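Local coordinates for phosphoenolpyruvate-protein phosphotransferase (Coxiella burnetii, PDB 3TRC) that probably catalyses transfer of a phosphoryl group from phosphoenolpyruvate to a histidine of a partner protein, this chain being its GAF domain, at residues E36-D41 against L130-L135; G114-P119 against H138-E143. All blocks are in the same frame, centred on the assembly; numbering follows the deposited sequence.

Contact 1: residues E36-D41 against L130-L135; sequences EALPAD and LVIQQL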
ATOM      1  N   GLU A  36      13.277  -0.948 -12.180  1.00 12.50           N
ATOM      2  CA  GLU A  36      12.754  -1.740 -13.285  1.00 15.65           C
ATOM      3  C   GLU A  36      11.430  -1.200 -13.799  1.00 14.09           C
ATOM      4  O   GLU A  36      11.181  -1.189 -15.007  1.00 16.96           O
ATOM      5  CB  GLU A  36      12.543  -3.193 -12.848  1.00 16.96           C
ATOM      6  CG  GLU A  36      13.812  -3.967 -12.594  1.00 19.60           C
ATOM      7  CD  GLU A  36      13.530  -5.332 -11.992  1.00 26.78           C
ATOM      8  OE1 GLU A  36      12.479  -5.488 -11.334  1.00 26.36           O
ATOM      9  OE2 GLU A  36      14.357  -6.246 -12.177  1.00 31.56           O
ATOM     10  N   ALA A  37      10.573  -0.778 -12.873  1.00 13.25           N
ATOM     11  CA  ALA A  37       9.160  -0.567 -13.171  1.00 15.38           C
ATOM     12  C   ALA A  37       8.770   0.857 -13.572  1.00 15.01           C
ATOM     13  O   ALA A  37       7.851   1.042 -14.372  1.00 14.94           O
ATOM     14  CB  ALA A  37       8.294  -1.049 -11.999  1.00 18.06           C
ATOM     15  N   LEU A  38       9.450   1.859 -13.025  1.00 12.84           N
ATOM     16  CA  LEU A  38       9.090   3.246 -13.322  1.00 15.13           C
ATOM     17  C   LEU A  38       9.214   3.616 -14.808  1.00 15.26           C
ATOM     18  O   LEU A  38       8.261   4.134 -15.385  1.00 15.08           O
ATOM     19  CB  LEU A  38       9.866   4.234 -12.447  1.00 17.00           C
ATOM     20  CG  LEU A  38       9.352   4.403 -11.021  1.00 21.62           C
ATOM     21  CD1 LEU A  38      10.228   5.391 -10.265  1.00 20.25           C
ATOM     22  CD2 LEU A  38       7.902   4.868 -11.028  1.00 23.50           C
ATOM     23  N   PRO A  39      10.388   3.382 -15.425  1.00 13.66           N
ATOM     24  CA  PRO A  39      11.654   2.936 -14.833  1.00 13.03           C
ATOM     25  C   PRO A  39      12.488   4.111 -14.332  1.00 13.89           C
ATOM     26  O   PRO A  39      12.154   5.271 -14.571  1.00 15.10           O
ATOM     27  CB  PRO A  39      12.368   2.285 -16.016  1.00 13.01           C
ATOM     28  CG  PRO A  39      11.924   3.108 -17.185  1.00 13.25           C
ATOM     29  CD  PRO A  39      10.481   3.477 -16.895  1.00 17.00           C
ATOM     30  N   ALA A  40      13.573   3.802 -13.631  1.00 14.62           N
ATOM     31  CA  ALA A  40      14.533   4.810 -13.211  1.00 13.24           C
ATOM     32  C   ALA A  40      15.917   4.181 -13.259  1.00 12.31           C
ATOM     33  O   ALA A  40      16.044   2.966 -13.361  1.00 13.25           O
ATOM     34  CB  ALA A  40      14.217   5.308 -11.803  1.00 11.98           C
ATOM     35  N   ASP A  41      16.960   4.999 -13.177  1.00 11.69           N
ATOM     36  CA  ASP A  41      18.319   4.475 -13.313  1.00 14.38           C
ATOM     37  C   ASP A  41      19.018   4.174 -11.994  1.00 14.62           C
ATOM     38  O   ASP A  41      19.923   3.342 -11.949  1.00 14.08           O
ATOM     39  CB  ASP A  41      19.163   5.401 -14.180  1.00 15.76           C
ATOM     40  CG  ASP A  41      18.533   5.640 -15.527  1.00 16.86           C
ATOM     41  OD1 ASP A  41      18.239   4.647 -16.231  1.00 16.87           O
ATOM     42  OD2 ASP A  41      18.286   6.811 -15.863  1.00 17.15           O
ATOM     43  N   LEU A 130      13.828   8.033   0.705  1.00 11.89           N
ATOM     44  CA  LEU A 130      13.869   7.259  -0.533  1.00 10.56           C
ATOM     45  C   LEU A 130      14.306   8.190  -1.658  1.00 11.03           C
ATOM     46  O   LEU A 130      13.726   9.256  -1.846  1.00 11.82           O
ATOM     47  CB  LEU A 130      12.485   6.671  -0.825  1.00 12.63           C
ATOM     48  CG  LEU A 130      12.283   5.920  -2.144  1.00 13.48           C
ATOM     49  CD1 LEU A 130      13.052   4.614  -2.103  1.00 15.71           C
ATOM     50  CD2 LEU A 130      10.798   5.660  -2.399  1.00 13.70           C
ATOM     51  N   VAL A 131      15.340   7.794  -2.396  1.00  9.88           N
ATOM     52  CA  VAL A 131      15.912   8.660  -3.424  1.00 11.05           C
ATOM     53  C   VAL A 131      15.895   7.953  -4.769  1.00 11.60           C
ATOM     54  O   VAL A 131      16.506   6.897  -4.927  1.00 13.45           O
ATOM     55  CB  VAL A 131      17.365   9.072  -3.109  1.00 13.66           C
ATOM     56  CG1 VAL A 131      17.928   9.929  -4.249  1.00 15.08           C
ATOM     57  CG2 VAL A 131      17.447   9.827  -1.788  1.00 12.99           C
ATOM     58  N   ILE A 132      15.203   8.551  -5.734  1.00 11.82           N
ATOM     59  CA  ILE A 132      15.093   7.986  -7.071  1.00  8.57           C
ATOM     60  C   ILE A 132      15.777   8.935  -8.059  1.00 11.31           C
ATOM     61  O   ILE A 132      15.568  10.139  -8.015  1.00 13.12           O
ATOM     62  CB  ILE A 132      13.613   7.771  -7.481  1.00 12.93           C
ATOM     63  CG1 ILE A 132      12.857   6.966  -6.414  1.00 12.61           C
ATOM     64  CG2 ILE A 132      13.534   7.057  -8.820  1.00 14.27           C
ATOM     65  CD1 ILE A 132      12.114   7.828  -5.399  1.00 14.69           C
ATOM     66  N   GLN A 133      16.619   8.392  -8.929  1.00 11.86           N
ATOM     67  CA  GLN A 133      17.382   9.234  -9.844  1.00 11.33           C
ATOM     68  C   GLN A 133      17.334   8.683 -11.254  1.00 10.80           C
ATOM     69  O   GLN A 133      17.133   7.492 -11.458  1.00 11.48           O
ATOM     70  CB  GLN A 133      18.837   9.340  -9.381  1.00 12.52           C
ATOM     71  CG  GLN A 133      18.986   9.790  -7.927  1.00 12.63           C
ATOM     72  CD  GLN A 133      20.434   9.834  -7.470  1.00 19.68           C
ATOM     73  OE1 GLN A 133      20.944   8.878  -6.874  1.00 20.63           O
ATOM     74  NE2 GLN A 133      21.106  10.946  -7.747  1.00 18.67           N
ATOM     75  N   GLN A 134      17.498   9.563 -12.232  1.00 11.14           N
ATOM     76  CA  GLN A 134      17.593   9.116 -13.612  1.00 10.99           C
ATOM     77  C   GLN A 134      18.585   9.971 -14.379  1.00 11.87           C
ATOM     78  O   GLN A 134      18.875  11.104 -13.996  1.00 14.46           O
ATOM     79  CB  GLN A 134      16.220   9.099 -14.295  1.00 12.45           C
ATOM     80  CG  GLN A 134      15.464  10.406 -14.237  1.00 11.88           C
ATOM     81  CD  GLN A 134      13.989  10.226 -14.553  1.00 13.56           C
ATOM     82  OE1 GLN A 134      13.520   9.110 -14.780  1.00 14.55           O
ATOM     83  NE2 GLN A 134      13.254  11.329 -14.573  1.00 15.04           N
ATOM     84  N   LEU A 135      19.115   9.403 -15.453  1.00 16.15           N
ATOM     85  CA  LEU A 135      20.086  10.089 -16.288  1.00 16.10           C
ATOM     86  C   LEU A 135      19.462  11.256 -17.053  1.00 18.03           C
ATOM     87  O   LEU A 135      20.113  12.280 -17.262  1.00 21.23           O
ATOM     88  CB  LEU A 135      20.717   9.093 -17.262  1.00 17.47           C
ATOM     89  CG  LEU A 135      21.496   7.945 -16.613  1.00 19.50           C
ATOM     90  CD1 LEU A 135      21.720   6.809 -17.603  1.00 21.37           C
ATOM     91  CD2 LEU A 135      22.818   8.438 -16.036  1.00 19.70           C
TER

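Contact 2: residues G114-P119 against H138-E143; sequences GFLGIP and HHFAEE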
ATOM      1  N   GLY A 114      17.680  13.964 -13.234  1.00 11.96           N
ATOM      2  CA  GLY A 114      16.349  13.862 -12.658  1.00 13.84           C
ATOM      3  C   GLY A 114      16.433  13.287 -11.256  1.00 13.16           C
ATOM      4  O   GLY A 114      17.203  12.361 -11.016  1.00 13.32           O
ATOM      5  N   PHE A 115      15.634  13.827 -10.338  1.00 13.58           N
ATOM      6  CA  PHE A 115      15.748  13.507  -8.911  1.00 12.61           C
ATOM      7  C   PHE A 115      14.382  13.527  -8.237  1.00 12.20           C
ATOM      8  O   PHE A 115      13.613  14.477  -8.390  1.00 13.12           O
ATOM      9  CB  PHE A 115      16.674  14.529  -8.229  1.00 10.69           C
ATOM     10  CG  PHE A 115      16.814  14.361  -6.734  1.00 12.91           C
ATOM     11  CD1 PHE A 115      15.897  14.937  -5.858  1.00 14.71           C
ATOM     12  CD2 PHE A 115      17.905  13.689  -6.200  1.00 15.93           C
ATOM     13  CE1 PHE A 115      16.045  14.805  -4.478  1.00 15.38           C
ATOM     14  CE2 PHE A 115      18.062  13.551  -4.819  1.00 15.15           C
ATOM     15  CZ  PHE A 115      17.130  14.112  -3.959  1.00 14.90           C
ATOM     16  N   LEU A 116      14.071  12.468  -7.502  1.00 10.78           N
ATOM     17  CA  LEU A 116      12.896  12.480  -6.638  1.00 12.21           C
ATOM     18  C   LEU A 116      13.301  11.986  -5.263  1.00 14.08           C
ATOM     19  O   LEU A 116      13.669  10.823  -5.096  1.00 15.05           O
ATOM     20  CB  LEU A 116      11.777  11.601  -7.207  1.00 11.37           C
ATOM     21  CG  LEU A 116      10.510  11.486  -6.351  1.00 12.05           C
ATOM     22  CD1 LEU A 116       9.902  12.858  -6.090  1.00 16.84           C
ATOM     23  CD2 LEU A 116       9.495  10.568  -7.032  1.00 12.03           C
ATOM     24  N   GLY A 117      13.249  12.885  -4.285  1.00 11.74           N
ATOM     25  CA  GLY A 117      13.574  12.536  -2.914  1.00 12.82           C
ATOM     26  C   GLY A 117      12.321  12.571  -2.073  1.00 13.86           C
ATOM     27  O   GLY A 117      11.588  13.558  -2.082  1.00 14.12           O
ATOM     28  N   ILE A 118      12.070  11.484  -1.352  1.00 10.63           N
ATOM     29  CA  ILE A 118      10.826  11.307  -0.618  1.00 14.84           C
ATOM     30  C   ILE A 118      11.084  10.956   0.843  1.00 13.96           C
ATOM     31  O   ILE A 118      11.791   9.995   1.148  1.00 13.45           O
ATOM     32  CB  ILE A 118       9.978  10.203  -1.282  1.00 16.84           C
ATOM     33  CG1 ILE A 118       9.590  10.636  -2.694  1.00 23.92           C
ATOM     34  CG2 ILE A 118       8.748   9.876  -0.452  1.00 20.10           C
ATOM     35  CD1 ILE A 118       8.632   9.717  -3.351  1.00 27.62           C
ATOM     36  N   PRO A 119      10.507  11.735   1.760  1.00 13.04           N
ATOM     37  CA  PRO A 119      10.717  11.436   3.174  1.00 13.86           C
ATOM     38  C   PRO A 119       9.924  10.202   3.575  1.00 15.75           C
ATOM     39  O   PRO A 119       8.784  10.012   3.141  1.00 17.08           O
ATOM     40  CB  PRO A 119      10.179  12.685   3.877  1.00 15.09           C
ATOM     41  CG  PRO A 119       9.145  13.211   2.944  1.00 17.42           C
ATOM     42  CD  PRO A 119       9.629  12.900   1.560  1.00 16.15           C
ATOM     43  N   HIS A 138      14.868  15.087 -16.525  1.00 16.77           N
ATOM     44  CA  HIS A 138      13.417  15.180 -16.450  1.00 15.42           C
ATOM     45  C   HIS A 138      13.014  15.035 -15.008  1.00 15.24           C
ATOM     46  O   HIS A 138      13.534  14.172 -14.303  1.00 14.46           O
ATOM     47  CB  HIS A 138      12.763  14.020 -17.204  1.00 17.31           C
ATOM     48  CG  HIS A 138      12.957  14.065 -18.684  1.00 18.36           C
ATOM     49  ND1 HIS A 138      12.457  13.095 -19.527  1.00 23.33           N
ATOM     50  CD2 HIS A 138      13.596  14.959 -19.473  1.00 18.65           C
ATOM     51  CE1 HIS A 138      12.781  13.392 -20.773  1.00 21.58           C
ATOM     52  NE2 HIS A 138      13.476  14.514 -20.767  1.00 19.20           N
ATOM     53  N   HIS A 139      12.065  15.841 -14.558  1.00 14.95           N
ATOM     54  CA  HIS A 139      11.493  15.565 -13.254  1.00 17.46           C
ATOM     55  C   HIS A 139      10.595  14.332 -13.358  1.00 14.43           C
ATOM     56  O   HIS A 139      10.411  13.772 -14.442  1.00 13.89           O
ATOM     57  CB  HIS A 139      10.732  16.773 -12.710  1.00 24.01           C
ATOM     58  CG  HIS A 139       9.456  17.062 -13.430  1.00 25.19           C
ATOM     59  ND1 HIS A 139       9.398  17.856 -14.555  1.00 27.40           N
ATOM     60  CD2 HIS A 139       8.183  16.674 -13.177  1.00 28.07           C
ATOM     61  CE1 HIS A 139       8.145  17.941 -14.966  1.00 27.19           C
ATOM     62  NE2 HIS A 139       7.389  17.232 -14.148  1.00 28.02           N
ATOM     63  N   PHE A 140      10.062  13.895 -12.224  1.00 14.23           N
ATOM     64  CA  PHE A 140       9.192  12.729 -12.198  1.00 13.11           C
ATOM     65  C   PHE A 140       7.730  13.143 -12.286  1.00 13.87           C
ATOM     66  O   PHE A 140       7.295  14.077 -11.614  1.00 16.81           O
ATOM     67  CB  PHE A 140       9.470  11.875 -10.953  1.00 12.33           C
ATOM     68  CG  PHE A 140      10.799  11.167 -11.004  1.00 13.36           C
ATOM     69  CD1 PHE A 140      10.871   9.825 -11.342  1.00 12.85           C
ATOM     70  CD2 PHE A 140      11.977  11.856 -10.745  1.00 14.15           C
ATOM     71  CE1 PHE A 140      12.093   9.175 -11.410  1.00 13.65           C
ATOM     72  CE2 PHE A 140      13.199  11.213 -10.801  1.00 14.38           C
ATOM     73  CZ  PHE A 140      13.258   9.872 -11.137  1.00 14.12           C
ATOM     74  N   ALA A 141       6.977  12.451 -13.137  1.00 12.84           N
ATOM     75  CA  ALA A 141       5.604  12.841 -13.402  1.00 12.05           C
ATOM     76  C   ALA A 141       4.709  12.598 -12.189  1.00 14.26           C
ATOM     77  O   ALA A 141       5.089  11.905 -11.247  1.00 12.73           O
ATOM     78  CB  ALA A 141       5.075  12.099 -14.619  1.00 12.38           C
ATOM     79  N   GLU A 142       3.518  13.183 -12.224  1.00 14.31           N
ATOM     80  CA  GLU A 142       2.602  13.136 -11.087  1.00 15.41           C
ATOM     81  C   GLU A 142       2.312  11.729 -10.576  1.00 13.79           C
ATOM     82  O   GLU A 142       2.309  11.499  -9.366  1.00 15.64           O
ATOM     83  CB  GLU A 142       1.291  13.837 -11.447  1.00 19.99           C
ATOM     84  CG  GLU A 142       0.304  13.941 -10.304  1.00 25.70           C
ATOM     85  CD  GLU A 142      -0.961  14.680 -10.705  1.00 34.51           C
ATOM     86  OE1 GLU A 142      -1.221  14.812 -11.920  1.00 38.81           O
ATOM     87  OE2 GLU A 142      -1.691  15.136  -9.803  1.00 35.90           O
ATOM     88  N   GLU A 143       2.052  10.793 -11.488  1.00 10.81           N
ATOM     89  CA  GLU A 143       1.747   9.427 -11.074  1.00 12.83           C
ATOM     90  C   GLU A 143       2.977   8.730 -10.494  1.00 12.77           C
ATOM     91  O   GLU A 143       2.854   7.849  -9.643  1.00 14.05           O
ATOM     92  CB  GLU A 143       1.152   8.604 -12.223  1.00 12.97           C
ATOM     93  CG  GLU A 143       2.112   8.322 -13.390  1.00 16.10           C
ATOM     94  CD  GLU A 143       2.131   9.421 -14.447  1.00 18.42           C
ATOM     95  OE1 GLU A 143       1.770  10.582 -14.147  1.00 17.20           O
ATOM     96  OE2 GLU A 143       2.508   9.117 -15.597  1.00 15.28           O
TER

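Contact 1: residues E36-D41 against L130-L135
D41 has CG anti to its carbonyl carbon (chi1 -55°), and OD2 beyond it meets the backbone N of L135. In I132, CG2 lies anti to the backbone N and meets A40. The hydrogen bond to the carboxylate is the straighter of the two that join the segments. L135 N gives its hydrogen to D41 OD2 at 2.8 Å, with 171° at the hydrogen. OD2 takes it on its anti lone pair, away from OD1. The second bond runs from D41 N to Q133 O, 3.0 Å, and is more bent. D41 thus pairs through both its amide and its carboxylate. The L135 side chain crosses that of D41 at about a right angle, with L135 CG 3.5 Å from D41 OD2. Beside the polar pairs, the contact is apolar. A40 CB sits 3.5 Å from I132 CG2, and L38 CD1 reaches the same methyl at 4.0 Å. The peptide bond before P39 is cis, in the turn after helix 23-37. The contact lies where that turn leads into strand 42-49, the neighbour of strand 125-134 in the sheet. L38 and I132 also pack on C148 of helix 142-164, and L38 touches M6 of helix 3-19.

Contact 2: residues G114-P119 against H138-E143
F140 carries this contact, laying its ring against the start of strand 114-122. Its main partners are G114 and L116. L116 comes over one face of the ring. Its CB is 4.0 Å from the ring centroid and 30° off the normal, a CH-pi contact. The approach is not centred: CB is nearest to F140 CD2, at 3.6 Å. F140 has CG anti to its carbonyl carbon (chi1 -70°), beside the backbone N. Its CB points toward the strand, and the ring meets it through CD2 and CE2. L116 has CG anti to its backbone N. Beyond it, L116 CD2 lies 4.1 Å from F140 CB, the carbon that carries the ring. The two side chains cross obliquely.

The edge of the same ring meets backbone. F115 N lies in the ring plane, 3.6 Å from F140 CE2. G114 C is near the same edge, 3.9 Å from CE2. The F115 side chain points away and touches L79 of helix 78-86, so the strand packs on both of its sides.

G114 also meets the loop directly. Its CA is 3.3 Å from H138 O in a CA-H...O contact, bent to 122° at the hydrogen. The two backbones come close here. H138 O has a stronger partner in Q134 NE2, and F140 O accepts a hydrogen bond from N91 ND2.

A141 takes the N-cap position of helix 142-164, and its N is hydrogen-bonded to E144 OE2. Residues 138-140 pack against the start of strand 114-122, just before that helix begins. This is consistent with the GAF fold, in which an antiparallel sheet is packed between helices and the C-terminal helix lies across one face.

Overall arrangement
From the N terminus, helix 3-19 and helix 23-37 come first. The end of helix 23-37 and the turn after it hold the first half of contact 1. Strands 42-49, 54-61, 72-74 and 90-92 and helix 78-86 follow before residues 114-119 open contact 2. The chain then turns back into strand 125-134, whose end closes contact 1 over a long loop. Residues 138-143 close contact 2 over a short one. The segments alternate, so the two loops cross. I132 N is probably hydrogen-bonded to L116 O. F140 packs on I132 and Q134 as well. Contact 1 joins the turn after helix 23-37 to strand 125-134, and contact 2 joins the loop before helix 142-164 to the neighbouring strand 114-122.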